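Ribulose bisphosphate carboxylase (Pyrococcus horikoshii, PDB 2CWX) catalyses the magnesium-dependent carboxylation of ribulose 1,5-bisphosphate to two molecules of 3-phosphoglycerate, and its reaction with oxygen, as a form III Rubisco built of large subunits alone. Local coordinates at the interface of chains A and B and the interface of chains A and C. Coordinates in Å, arbitrary orientation; residue numbers count along the deposited sequence, not the author numbering. Chains: chain A/B/C, Ribulose bisphosphate carboxylase.

Contact 1: the interface of chains A and B. Residues chain A 137, 269-270; chain B 200, 204.
The C-terminal end of helix 258-271 of chain A, with the loop residue A:Gln137 beside it, meets the first turns of helix 199-217 of chain B. B:Arg204 carries the contact: its guanidinium points end-on at the main-chain carbonyl of A:Glu269, and both terminal nitrogens bond to that one oxygen. NH2 lies 2.9 Å from A:Glu269 O and is tilted somewhat from the carbonyl plane, whereas NH1, 3.0 Å from A:Glu269 O, lies in it. The oxygen sits at the guanidinium edge, in its plane, and the carbonyls at this helix end should hold partial negative charge that suits the cation. The A:Glu269 side chain is bent at chi2 (68°), which turns its carboxylate back towards the same arginine, nearly parallel to the guanidinium (planes 8° apart) but displaced to one face of it; OE2 makes a salt bridge with B:Arg204 NH1 at 3.5 Å. On the other nitrogen, B:Glu200 OE1 forms a salt bridge within chain B, 3.1 Å from B:Arg204 NH2. B:Glu200, one turn earlier on the helix, lies with its CG over that same face, towards the rim, and is likely to steady the guanidinium. It also faces A:Glu269, B:Glu200 CD 3.7 Å from A:Glu269 OE2, with the carboxylate planes steeply turned, a pairing of like charges that the arginine alongside, bridged to both, probably offsets. An alanine in place of B:Arg204 would probably leave the A:Glu269 carbonyl without its two donors and the two glutamates facing each other without the shared cation. A:Gln137 reaches in with an extended chain, crossing the arginine at about a right angle. Although its amide OE1 is close to NH1, no N-H of NH1 is aimed at it, and the connection runs through a water, 2.6 Å from A:Gln137 OE1 and 3.2 Å from B:Arg204 NH1.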
# COMPACT_ATOMS: atom_id res chain seq x y z
N GLN A 137 -9.52 -26.35 -10.88
CA GLN A 137 -8.11 -26.00 -11.17
C GLN A 137 -7.29 -27.27 -11.38
O GLN A 137 -6.40 -27.33 -12.26
CB GLN A 137 -7.53 -25.18 -10.00
CG GLN A 137 -6.10 -24.75 -10.24
CD GLN A 137 -5.47 -23.95 -9.10
OE1 GLN A 137 -4.26 -23.66 -9.17
NE2 GLN A 137 -6.27 -23.61 -8.03
N GLU A 269 -7.29 -20.18 -6.96
CA GLU A 269 -6.48 -20.03 -8.17
C GLU A 269 -5.16 -19.34 -7.86
O GLU A 269 -4.11 -19.82 -8.28
CB GLU A 269 -7.23 -19.29 -9.27
CG GLU A 269 -6.52 -19.19 -10.62
CD GLU A 269 -6.36 -20.53 -11.36
OE1 GLU A 269 -7.18 -21.46 -11.19
OE2 GLU A 269 -5.39 -20.62 -12.15
N ASP A 270 -5.20 -18.22 -7.13
CA ASP A 270 -3.99 -17.50 -6.77
C ASP A 270 -3.03 -18.32 -5.94
O ASP A 270 -1.80 -18.22 -6.08
CB ASP A 270 -4.31 -16.19 -5.99
CG ASP A 270 -5.02 -15.12 -6.84
OD1 ASP A 270 -4.97 -15.17 -8.11
OD2 ASP A 270 -5.69 -14.16 -6.34
N GLU B 200 -2.79 -18.50 -17.63
CA GLU B 200 -2.24 -18.81 -16.31
C GLU B 200 -1.93 -20.33 -16.19
O GLU B 200 -0.89 -20.73 -15.63
CB GLU B 200 -3.23 -18.37 -15.24
CG GLU B 200 -2.63 -18.35 -13.84
CD GLU B 200 -3.42 -17.51 -12.83
OE1 GLU B 200 -2.89 -17.39 -11.71
OE2 GLU B 200 -4.54 -16.99 -13.13
N ARG B 204 1.87 -22.17 -15.95
CA ARG B 204 2.21 -23.03 -14.81
C ARG B 204 2.60 -24.41 -15.25
O ARG B 204 3.31 -25.07 -14.53
CB ARG B 204 1.03 -23.14 -13.84
CG ARG B 204 0.73 -21.85 -13.09
CD ARG B 204 -0.57 -21.89 -12.27
NE ARG B 204 -0.68 -20.71 -11.40
CZ ARG B 204 -1.60 -20.53 -10.47
NH1 ARG B 204 -2.55 -21.44 -10.25
NH2 ARG B 204 -1.57 -19.41 -9.73
O HOH W 1 -2.48 -24.56 -10.81

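Contact 2: the interface of chains A and C. Residues chain A 259, 263, 266; chain C 230-232.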
# COMPACT_ATOMS: atom_id res chain seq x y z
N SER A 259 -21.99 -17.17 -3.53
CA SER A 259 -21.25 -15.91 -3.67
C SER A 259 -19.84 -16.05 -3.10
O SER A 259 -18.86 -15.63 -3.74
CB SER A 259 -22.01 -14.77 -3.00
OG SER A 259 -21.30 -13.58 -3.02
N TYR A 263 -15.96 -16.41 -5.28
CA TYR A 263 -14.82 -15.62 -4.92
C TYR A 263 -13.69 -16.53 -4.43
O TYR A 263 -12.55 -16.32 -4.79
CB TYR A 263 -15.19 -14.63 -3.82
CG TYR A 263 -13.99 -13.90 -3.31
CD1 TYR A 263 -13.30 -13.05 -4.15
CD2 TYR A 263 -13.55 -14.07 -2.02
CE1 TYR A 263 -12.17 -12.37 -3.71
CE2 TYR A 263 -12.42 -13.39 -1.56
CZ TYR A 263 -11.76 -12.54 -2.40
OH TYR A 263 -10.62 -11.91 -1.98
N GLU A 266 -11.39 -17.92 -6.97
CA GLU A 266 -10.33 -16.99 -7.45
C GLU A 266 -9.13 -17.02 -6.49
O GLU A 266 -7.96 -17.04 -6.90
CB GLU A 266 -10.88 -15.54 -7.64
CG GLU A 266 -12.19 -15.44 -8.47
CD GLU A 266 -12.98 -14.11 -8.24
OE1 GLU A 266 -14.28 -14.11 -8.01
OE2 GLU A 266 -12.29 -13.03 -8.31
N PRO C 230 -20.90 -12.56 -6.96
CA PRO C 230 -19.71 -13.08 -6.26
C PRO C 230 -19.20 -12.01 -5.28
O PRO C 230 -19.34 -10.81 -5.57
CB PRO C 230 -18.67 -13.30 -7.39
CG PRO C 230 -19.42 -13.31 -8.64
CD PRO C 230 -20.73 -12.58 -8.42
N VAL C 231 -18.69 -12.41 -4.13
CA VAL C 231 -18.58 -11.44 -3.04
C VAL C 231 -17.71 -10.24 -3.36
O VAL C 231 -18.02 -9.14 -2.97
CB VAL C 231 -18.08 -12.03 -1.68
CG1 VAL C 231 -18.47 -11.06 -0.55
CG2 VAL C 231 -18.73 -13.28 -1.39
N ASN C 232 -16.60 -10.45 -4.04
CA ASN C 232 -15.76 -9.33 -4.44
C ASN C 232 -16.50 -8.29 -5.29
O ASN C 232 -16.32 -7.09 -5.11
CB ASN C 232 -14.52 -9.78 -5.12
CG ASN C 232 -14.80 -10.57 -6.40
OD1 ASN C 232 -14.26 -10.23 -7.45
ND2 ASN C 232 -15.57 -11.64 -6.30
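Helix 258-271 of chain A lays the side made by A:Ser259, A:Tyr263 and A:Glu266 against the start of helix 231-244 of chain C and the loop residue C:Pro230 before it. The backbone N of C:Val231, at the helix start, gives a hydrogen bond to A:Ser259 O at 3.2 Å, approaching from above the carbonyl plane and not on a lone pair. The A:Ser259 hydroxyl OG is turned to the same amide, 3.1 Å from C:Val231 N, so two oxygens of one serine gather at a helix N-terminus, whose partial positive charge probably suits them. Methyl CG2 of C:Val231 packs beside the serine, 3.9 Å from A:Ser259 CB. C:Asn232 inserts between A:Tyr263 and A:Glu266 and is the most deeply covered residue here. Its CG, set between the backbone N and the carbonyl carbon (chi1 60°), swings the amide towards both of them, slanting at 33° to the tyrosine ring plane. C:Asn232 CB lies obliquely off the CD1 rim, out of the ring plane, 3.6 Å from A:Tyr263 CD1. The ring therefore packs on the asparagine through its CD1 side, while A:Tyr263 CB lies near C:Asn232 ND2. A:Glu266 comes towards the asparagine from the opposite direction, its carboxylate plane steeply turned against the amide at 68°. The amide donates a weak, bent hydrogen bond, C:Asn232 ND2 to A:Glu266 OE1 at 3.3 Å.

Contact 1 and contact 2 lie about 16 Å apart, centre to centre of their C-alpha atoms, and share helix 258-271 of chain A. Contact 2 uses residues along one side of that helix, and contact 1 its last turn, so a single helix touches two neighbouring subunits at once. The A-C interface is two-fold symmetric and contact 2 recurs with the chains exchanged, whereas the A-B interface is not an exact two-fold. Joining chain A to different subunits of the octamer, both probably serve assembly; their centres, about 21 and 17 Å from active-site A:His278, make direct participation in catalysis unlikely.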